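Local coordinates for protein cyanuric acid amidohydrolase (Azorhizobium caulinodans, PDB 4NQ3) that hydrolyses cyanuric acid, opening its s-triazine ring to give carboxybiuret, a step in the breakdown of herbicides such as atrazine, at residues 75-79 with 153-157; 134-139 with 235-239; 15-21 with 58-62. All coordinates share one frame; numbering follows the deposited sequence.

Contact 1 (75-79 with 153-157); sequences CLVMS and VQVKC. With BR8 (barbituric acid), chain C.
Lys156 lays its side chain across Val77 and ends at the backbone of Met78, NZ donating a hydrogen bond of 2.9 Å to Met78 O. The two strand segments, one from repeating unit A and one from unit B, lie nearly at right angles (80°) and belong to different four-stranded sheets, so side chains make the join rather than strand pairing. Val77 faces segment 153-157, while Gln154 and Lys156 point back at it. Val77 brings its CG1 methyl, which lies opposite the backbone N (chi1 -175°), against both long chains, which cross it obliquely: CG1 lies 3.8 Å from Gln154 NE2 and 3.9 Å from Lys156 CD. Its other methyl, CG2, rests 4.0 Å from Gln154 CG. The polar end of Gln154 is taken up within unit B, NE2 bonding weakly to Val155 O and OE1 to Ser224 OG. Lys156 meets Met78 O from above the carbonyl plane, 45° out of it and on no lone pair. The same NZ is hydrogen-bonded to the nucleophile Ser226. Just beyond, Ser79 OG lies 2.9 Å from N3 of the bound barbituric acid and is hydrogen-bonded to Lys40 NZ. A backbone carbonyl of unit A thus gives the active-site lysine of unit B a second grip, consistent with holding NZ beside the serine of its Ser-Lys dyad.

Contact 2 (134-139 with 235-239); sequences AVRRAM and EIVVL. With SO4 (sulfate ion), chain F.
In the alpha/beta layering of repeating unit B, helix 125-141 covers one face of the four-stranded sheet, and here Ala134, Val135, Ala138 and Met139 of the helix settle on Ile236 and Val238 of strand 235-242. The helix segment runs 46° from the strand direction, with 7.8 Å between the two axes at their closest. Alternation along the strand turns Ile236 and Val238 to the helix, while Val237 points to the other side, where it meets Ala36 and Phe38 of strand 34-41. The small side chains of the two alanines are consistent with the close approach. Ala134 CB touches the end of Ile236, 3.6 Å from CD1. One turn on, Ala138 CB sits over two branches at once, 3.8 Å from Ile236 CG2 and 3.7 Å from Val238 CG2. Val135 crosses both strand side chains at about a right angle: its CG2 methyl meets Ile236 CG2 at 4.1 Å, and its CG1, anti to the backbone N (chi1 177°), turns to Val238 CG2. Replacing Ile236 by an alanine removes CD1 and CG2 and is likely to open a gap under Ala134 and Ala138. Val135 also packs on Ile195 and Ala198 of helix 180-199, so the two helices adjoin on this face. On the exposed flank Arg137 bends at chi3, with Ala134 CA against one guanidinium face, offset toward its rim. Its NH1 bonds to His113 O and donates a nearly straight bond (164°) of 2.7 Å to O1 of a sulfate, probably from the crystallisation liquor, whose S lies in the guanidinium plane at its edge.

Contact 3 (15-21 with 58-62); sequences DDVSGLA and SLQML
Val17 and Leu62 slide past each other in opposite directions, with Val17 CG2 3.5 Å from Leu62 CD1. The other methyl of Val17, CG1, is turned to the start of segment 58-62. There it touches Leu59 CD2 at 3.8 Å and Ser58 CB at a similar distance. Leu20, in the first turn of its helix, crosses Leu59 at about a right angle, and their CD2 methyls meet at 3.7 Å. Leu62 extends from the opposite helix with CG anti to its backbone N (chi1 -176°), which carries CD1 past Val17 to Ala21, 4.2 Å from Ala21 CB. Beneath these side chains lies the sheet of repeating unit A: Leu20 and Leu59 both pack on Ile37 of strand 34-41, so helices 18-25 and 51-67 share one face of that sheet.

Helix 18-25 is introduced by an Asx turn, with Val17 at the N-cap position. Asp16 OD1 accepts the backbone N of Ser18 at 3.0 Å, the N-H coming from above the carboxylate plane, 46° out of it. Ser18 OG bonds to the same oxygen at 2.6 Å, on its syn side. Two donors from one residue therefore grip OD1, while OD2 accepts from Ala12 N, which probably restricts rotation of the carboxylate. At this turn Asp16 points away from helix 51-67 and Val17 toward it.

Polar groups meet at the Asp15-Ser58 end without bonding to each other. Asp15 CB lies 3.3 Å from Ser58 OG, but the Asp15 carboxylate leads away to Ser13. Ser58 OG is hydrogen-bonded to Phe54 O in its own helix and to Gln57 of the second subunit, where Met61 also packs on its counterpart.

How the contacts relate
From the N terminus, contact 3 comes first: it closes the loop from helix 18-25 through strand 34-41 to helix 51-67, all inside repeating unit A. Strand 75-80 follows that helix directly and opens contact 1, which spans into unit B. Before contact 1 closes on strand 150-157, helix 125-141 has already opened contact 2, whose strand 235-242 arrives later; these two contacts therefore cross, whereas contact 3 stands in series with both. Strands 150-157 and 235-242 are neighbours in one sheet, joined by backbone bonds such as Lys156 N to Glu235 O. Contacts 1 and 3 meet where Leu59 packs on Met78 and Leu76; contacts 2 and 3 do not touch.

Contact 1 (75-79 with 153-157)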
loop_
_atom_site.group_PDB
_atom_site.type_symbol
_atom_site.label_atom_id
_atom_site.label_comp_id
_atom_site.label_asym_id
_atom_site.label_seq_id
_atom_site.Cartn_x
_atom_site.Cartn_y
_atom_site.Cartn_z
ATOM N N CYS A 75 24.776 -13.927 -15.569
ATOM C CA CYS A 75 23.850 -12.806 -15.515
ATOM C C CYS A 75 22.697 -13.120 -14.606
ATOM O O CYS A 75 21.970 -14.100 -14.830
ATOM C CB CYS A 75 23.332 -12.461 -16.899
ATOM S SG CYS A 75 24.580 -11.536 -17.853
ATOM N N LEU A 76 22.539 -12.298 -13.572
ATOM C CA LEU A 76 21.442 -12.462 -12.631
ATOM C C LEU A 76 20.432 -11.325 -12.828
ATOM O O LEU A 76 20.683 -10.178 -12.450
ATOM C CB LEU A 76 21.977 -12.500 -11.202
ATOM C CG LEU A 76 22.886 -13.689 -10.843
ATOM C CD1 LEU A 76 23.317 -13.671 -9.374
ATOM C CD2 LEU A 76 22.216 -15.040 -11.154
ATOM N N VAL A 77 19.311 -11.651 -13.463
ATOM C CA VAL A 77 18.190 -10.730 -13.625
ATOM C C VAL A 77 17.056 -11.081 -12.665
ATOM O O VAL A 77 16.281 -12.003 -12.922
ATOM C CB VAL A 77 17.618 -10.739 -15.069
ATOM C CG1 VAL A 77 16.556 -9.691 -15.206
ATOM C CG2 VAL A 77 18.706 -10.577 -16.092
HETATM N N MSE A 78 16.956 -10.366 -11.555
HETATM C CA MSE A 78 15.858 -10.626 -10.639
HETATM C C MSE A 78 14.816 -9.545 -10.793
HETATM O O MSE A 78 15.046 -8.399 -10.424
HETATM C CB MSE A 78 16.335 -10.688 -9.194
HETATM C CG MSE A 78 17.327 -11.824 -8.900
HETATM SE SE MSE A 78 16.535 -13.601 -9.090
HETATM C CE MSE A 78 17.547 -14.172 -10.665
ATOM N N SER A 79 13.677 -9.901 -11.369
ATOM C CA SER A 79 12.579 -8.959 -11.527
ATOM C C SER A 79 11.546 -9.184 -10.457
ATOM O O SER A 79 10.974 -10.273 -10.378
ATOM C CB SER A 79 11.924 -9.092 -12.888
ATOM O OG SER A 79 10.949 -8.085 -13.035
ATOM N N VAL A 153 15.589 -9.416 -25.884
ATOM C CA VAL A 153 16.765 -8.953 -25.166
ATOM C C VAL A 153 16.376 -8.472 -23.772
ATOM O O VAL A 153 15.695 -7.455 -23.622
ATOM C CB VAL A 153 17.482 -7.846 -25.925
ATOM C CG1 VAL A 153 18.739 -7.418 -25.176
ATOM C CG2 VAL A 153 17.834 -8.363 -27.290
ATOM N N GLN A 154 16.778 -9.240 -22.759
ATOM C CA GLN A 154 16.525 -8.896 -21.364
ATOM C C GLN A 154 17.649 -8.015 -20.846
ATOM O O GLN A 154 18.794 -8.319 -21.059
ATOM C CB GLN A 154 16.396 -10.171 -20.533
ATOM C CG GLN A 154 16.096 -9.963 -19.083
ATOM C CD GLN A 154 14.817 -9.209 -18.874
ATOM O OE1 GLN A 154 13.750 -9.608 -19.347
ATOM N NE2 GLN A 154 14.914 -8.087 -18.179
ATOM N N VAL A 155 17.325 -6.918 -20.187
ATOM C CA VAL A 155 18.338 -6.071 -19.583
ATOM C C VAL A 155 17.960 -5.770 -18.136
ATOM O O VAL A 155 16.818 -5.422 -17.845
ATOM C CB VAL A 155 18.529 -4.756 -20.359
ATOM C CG1 VAL A 155 19.331 -3.742 -19.547
ATOM C CG2 VAL A 155 19.216 -5.038 -21.646
ATOM N N LYS A 156 18.924 -5.928 -17.235
ATOM C CA LYS A 156 18.752 -5.517 -15.858
ATOM C C LYS A 156 19.480 -4.199 -15.696
ATOM O O LYS A 156 20.672 -4.122 -15.984
ATOM C CB LYS A 156 19.314 -6.558 -14.906
ATOM C CG LYS A 156 19.007 -6.268 -13.456
ATOM C CD LYS A 156 17.590 -6.575 -13.176
ATOM C CE LYS A 156 17.040 -5.740 -12.047
ATOM N NZ LYS A 156 15.560 -5.927 -11.899
ATOM N N CYS A 157 18.775 -3.148 -15.287
ATOM C CA CYS A 157 19.414 -1.832 -15.209
ATOM C C CYS A 157 19.237 -1.205 -13.837
ATOM O O CYS A 157 18.349 -1.590 -13.087
ATOM C CB CYS A 157 18.839 -0.893 -16.263
ATOM S SG CYS A 157 17.024 -0.788 -16.135
HETATM N N1 BR8 C . 11.850 -3.944 -11.731
HETATM C C2 BR8 C . 11.328 -5.017 -11.095
HETATM O O2 BR8 C . 11.867 -5.396 -10.073
HETATM N N3 BR8 C . 10.219 -5.644 -11.588
HETATM C C4 BR8 C . 9.573 -5.201 -12.771
HETATM O O4 BR8 C . 8.575 -5.786 -13.179
HETATM C C5 BR8 C . 10.087 -4.026 -13.606
HETATM C C6 BR8 C . 11.310 -3.443 -12.912
HETATM O O8 BR8 C . 11.857 -2.479 -13.398
#

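Contact 2 (134-139 with 235-239)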
loop_
_atom_site.group_PDB
_atom_site.type_symbol
_atom_site.label_atom_id
_atom_site.label_comp_id
_atom_site.label_asym_id
_atom_site.label_seq_id
_atom_site.Cartn_x
_atom_site.Cartn_y
_atom_site.Cartn_z
ATOM N N ALA A 134 26.891 -3.275 -25.097
ATOM C CA ALA A 134 26.741 -4.575 -24.449
ATOM C C ALA A 134 25.858 -5.548 -25.245
ATOM O O ALA A 134 26.192 -6.736 -25.397
ATOM C CB ALA A 134 26.182 -4.400 -23.066
ATOM N N VAL A 135 24.744 -5.046 -25.778
ATOM C CA VAL A 135 23.850 -5.904 -26.547
ATOM C C VAL A 135 24.536 -6.435 -27.795
ATOM O O VAL A 135 24.286 -7.575 -28.201
ATOM C CB VAL A 135 22.579 -5.189 -26.968
ATOM C CG1 VAL A 135 21.749 -6.104 -27.818
ATOM C CG2 VAL A 135 21.807 -4.776 -25.749
ATOM N N ARG A 136 25.411 -5.627 -28.397
ATOM C CA ARG A 136 26.158 -6.108 -29.558
ATOM C C ARG A 136 27.080 -7.262 -29.121
ATOM O O ARG A 136 27.105 -8.322 -29.766
ATOM C CB ARG A 136 26.933 -4.970 -30.223
ATOM C CG ARG A 136 26.059 -4.039 -31.069
ATOM C CD ARG A 136 26.860 -2.816 -31.526
ATOM N NE ARG A 136 26.035 -1.703 -32.023
ATOM C CZ ARG A 136 26.092 -0.453 -31.542
ATOM N NH1 ARG A 136 26.932 -0.147 -30.550
ATOM N NH2 ARG A 136 25.315 0.500 -32.050
ATOM N N ARG A 137 27.798 -7.078 -28.011
ATOM C CA ARG A 137 28.653 -8.128 -27.458
ATOM C C ARG A 137 27.891 -9.405 -27.173
ATOM O O ARG A 137 28.312 -10.475 -27.591
ATOM C CB ARG A 137 29.346 -7.654 -26.181
ATOM C CG ARG A 137 30.613 -6.848 -26.429
ATOM C CD ARG A 137 31.299 -6.466 -25.137
ATOM N NE ARG A 137 30.777 -5.199 -24.648
ATOM C CZ ARG A 137 30.374 -4.992 -23.405
ATOM N NH1 ARG A 137 30.412 -5.985 -22.524
ATOM N NH2 ARG A 137 29.916 -3.801 -23.052
ATOM N N ALA A 138 26.768 -9.307 -26.472
ATOM C CA ALA A 138 26.002 -10.509 -26.169
ATOM C C ALA A 138 25.514 -11.201 -27.445
ATOM O O ALA A 138 25.514 -12.432 -27.522
ATOM C CB ALA A 138 24.831 -10.177 -25.282
HETATM N N MSE A 139 25.102 -10.411 -28.437
HETATM C CA MSE A 139 24.707 -10.945 -29.738
HETATM C C MSE A 139 25.799 -11.827 -30.321
HETATM O O MSE A 139 25.556 -12.967 -30.725
HETATM C CB MSE A 139 24.393 -9.814 -30.717
HETATM C CG MSE A 139 22.965 -9.324 -30.676
HETATM SE SE MSE A 139 22.705 -7.968 -32.027
HETATM C CE MSE A 139 22.821 -9.090 -33.604
ATOM N N GLU A 235 23.011 -6.028 -16.686
ATOM C CA GLU A 235 23.159 -7.409 -17.167
ATOM C C GLU A 235 22.381 -7.535 -18.461
ATOM O O GLU A 235 21.229 -7.125 -18.528
ATOM C CB GLU A 235 22.655 -8.417 -16.158
ATOM C CG GLU A 235 23.144 -8.119 -14.755
ATOM C CD GLU A 235 24.365 -8.940 -14.371
ATOM O OE1 GLU A 235 24.219 -9.839 -13.502
ATOM O OE2 GLU A 235 25.468 -8.669 -14.917
ATOM N N ILE A 236 23.008 -8.083 -19.490
ATOM C CA ILE A 236 22.342 -8.264 -20.766
ATOM C C ILE A 236 22.255 -9.749 -21.137
ATOM O O ILE A 236 23.249 -10.491 -21.056
ATOM C CB ILE A 236 23.066 -7.508 -21.876
ATOM C CG1 ILE A 236 22.837 -6.007 -21.724
ATOM C CG2 ILE A 236 22.566 -7.951 -23.238
ATOM C CD1 ILE A 236 23.693 -5.381 -20.678
ATOM N N VAL A 237 21.068 -10.182 -21.551
ATOM C CA VAL A 237 20.898 -11.539 -22.042
ATOM C C VAL A 237 20.128 -11.491 -23.341
ATOM O O VAL A 237 18.991 -11.029 -23.354
ATOM C CB VAL A 237 20.137 -12.410 -21.037
ATOM C CG1 VAL A 237 19.974 -13.795 -21.583
ATOM C CG2 VAL A 237 20.896 -12.455 -19.741
ATOM N N VAL A 238 20.746 -11.964 -24.423
ATOM C CA VAL A 238 20.116 -12.006 -25.747
ATOM C C VAL A 238 19.618 -13.418 -26.070
ATOM O O VAL A 238 20.385 -14.368 -26.025
ATOM C CB VAL A 238 21.100 -11.563 -26.852
ATOM C CG1 VAL A 238 20.546 -11.844 -28.216
ATOM C CG2 VAL A 238 21.465 -10.113 -26.713
ATOM N N LEU A 239 18.348 -13.544 -26.425
ATOM C CA LEU A 239 17.768 -14.820 -26.836
ATOM C C LEU A 239 17.355 -14.773 -28.302
ATOM O O LEU A 239 16.698 -13.825 -28.745
ATOM C CB LEU A 239 16.550 -15.168 -25.979
ATOM C CG LEU A 239 16.761 -15.127 -24.481
ATOM C CD1 LEU A 239 15.433 -15.311 -23.790
ATOM C CD2 LEU A 239 17.723 -16.219 -24.091
HETATM S S SO4 F . 31.160 -8.800 -21.416
HETATM O O1 SO4 F . 31.420 -8.437 -22.812
HETATM O O2 SO4 F . 32.354 -8.624 -20.588
HETATM O O3 SO4 F . 30.122 -7.920 -20.891
HETATM O O4 SO4 F . 30.736 -10.203 -21.363
#

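Contact 3 (15-21 with 58-62)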
loop_
_atom_site.group_PDB
_atom_site.type_symbol
_atom_site.label_atom_id
_atom_site.label_comp_id
_atom_site.label_asym_id
_atom_site.label_seq_id
_atom_site.Cartn_x
_atom_site.Cartn_y
_atom_site.Cartn_z
ATOM N N ASP A 15 15.178 -16.310 -1.046
ATOM C CA ASP A 15 16.449 -16.931 -0.744
ATOM C C ASP A 15 16.415 -18.436 -0.867
ATOM O O ASP A 15 17.340 -19.098 -0.406
ATOM C CB ASP A 15 16.903 -16.577 0.667
ATOM C CG ASP A 15 15.929 -17.046 1.741
ATOM O OD1 ASP A 15 14.720 -17.176 1.466
ATOM O OD2 ASP A 15 16.387 -17.324 2.865
ATOM N N ASP A 16 15.332 -18.981 -1.427
ATOM C CA ASP A 16 15.181 -20.438 -1.610
ATOM C C ASP A 16 15.874 -20.924 -2.882
ATOM O O ASP A 16 15.315 -20.884 -3.981
ATOM C CB ASP A 16 13.702 -20.844 -1.655
ATOM C CG ASP A 16 13.521 -22.335 -1.908
ATOM O OD1 ASP A 16 14.464 -23.093 -1.602
ATOM O OD2 ASP A 16 12.446 -22.772 -2.383
ATOM N N VAL A 17 17.108 -21.368 -2.743
ATOM C CA VAL A 17 17.831 -21.816 -3.912
ATOM C C VAL A 17 17.830 -23.353 -3.904
ATOM O O VAL A 17 18.558 -24.007 -4.654
ATOM C CB VAL A 17 19.277 -21.218 -3.949
ATOM C CG1 VAL A 17 19.217 -19.701 -4.037
ATOM C CG2 VAL A 17 20.059 -21.629 -2.714
ATOM N N SER A 18 17.013 -23.933 -3.039
ATOM C CA SER A 18 17.022 -25.387 -2.854
ATOM C C SER A 18 16.794 -26.182 -4.153
ATOM O O SER A 18 17.362 -27.261 -4.337
ATOM C CB SER A 18 15.991 -25.777 -1.798
ATOM O OG SER A 18 14.666 -25.592 -2.261
ATOM N N GLY A 19 15.963 -25.664 -5.048
ATOM C CA GLY A 19 15.633 -26.412 -6.235
ATOM C C GLY A 19 16.764 -26.311 -7.222
ATOM O O GLY A 19 17.013 -27.230 -8.008
ATOM N N LEU A 20 17.467 -25.187 -7.192
ATOM C CA LEU A 20 18.591 -25.050 -8.091
ATOM C C LEU A 20 19.728 -25.932 -7.580
ATOM O O LEU A 20 20.424 -26.563 -8.379
ATOM C CB LEU A 20 19.031 -23.594 -8.220
ATOM C CG LEU A 20 20.351 -23.439 -8.987
ATOM C CD1 LEU A 20 20.291 -24.197 -10.304
ATOM C CD2 LEU A 20 20.676 -21.973 -9.232
ATOM N N ALA A 21 19.908 -25.996 -6.257
ATOM C CA ALA A 21 20.859 -26.937 -5.655
ATOM C C ALA A 21 20.607 -28.374 -6.089
ATOM O O ALA A 21 21.533 -29.095 -6.454
ATOM C CB ALA A 21 20.801 -26.858 -4.168
ATOM N N SER A 58 21.778 -14.812 -2.537
ATOM C CA SER A 58 21.608 -16.232 -2.303
ATOM C C SER A 58 22.115 -17.039 -3.468
ATOM O O SER A 58 22.763 -18.081 -3.282
ATOM C CB SER A 58 20.152 -16.544 -2.045
ATOM O OG SER A 58 19.770 -15.882 -0.858
ATOM N N LEU A 59 21.818 -16.551 -4.669
ATOM C CA LEU A 59 22.262 -17.216 -5.871
ATOM C C LEU A 59 23.768 -17.105 -6.018
ATOM O O LEU A 59 24.421 -18.089 -6.366
ATOM C CB LEU A 59 21.557 -16.627 -7.077
ATOM C CG LEU A 59 20.153 -17.174 -7.296
ATOM C CD1 LEU A 59 19.437 -16.389 -8.413
ATOM C CD2 LEU A 59 20.205 -18.671 -7.584
ATOM N N GLN A 60 24.317 -15.924 -5.714
ATOM C CA GLN A 60 25.760 -15.698 -5.779
ATOM C C GLN A 60 26.520 -16.661 -4.846
ATOM O O GLN A 60 27.506 -17.287 -5.270
ATOM C CB GLN A 60 26.092 -14.259 -5.426
ATOM C CG GLN A 60 25.994 -13.256 -6.547
ATOM C CD GLN A 60 26.086 -11.801 -6.025
ATOM O OE1 GLN A 60 26.076 -11.559 -4.808
ATOM N NE2 GLN A 60 26.208 -10.836 -6.946
HETATM N N MSE A 61 26.048 -16.791 -3.598
HETATM C CA MSE A 61 26.599 -17.753 -2.644
HETATM C C MSE A 61 26.609 -19.180 -3.155
HETATM O O MSE A 61 27.637 -19.850 -3.092
HETATM C CB MSE A 61 25.834 -17.729 -1.335
HETATM C CG MSE A 61 26.180 -16.564 -0.448
HETATM SE SE MSE A 61 24.926 -16.535 1.026
HETATM C CE MSE A 61 25.806 -17.960 2.047
ATOM N N LEU A 62 25.479 -19.662 -3.653
ATOM C CA LEU A 62 25.442 -21.015 -4.201
ATOM C C LEU A 62 26.397 -21.180 -5.407
ATOM O O LEU A 62 27.140 -22.166 -5.494
ATOM C CB LEU A 62 24.017 -21.385 -4.605
ATOM C CG LEU A 62 23.770 -22.797 -5.112
ATOM C CD1 LEU A 62 22.333 -23.047 -5.004
ATOM C CD2 LEU A 62 24.119 -22.839 -6.546
#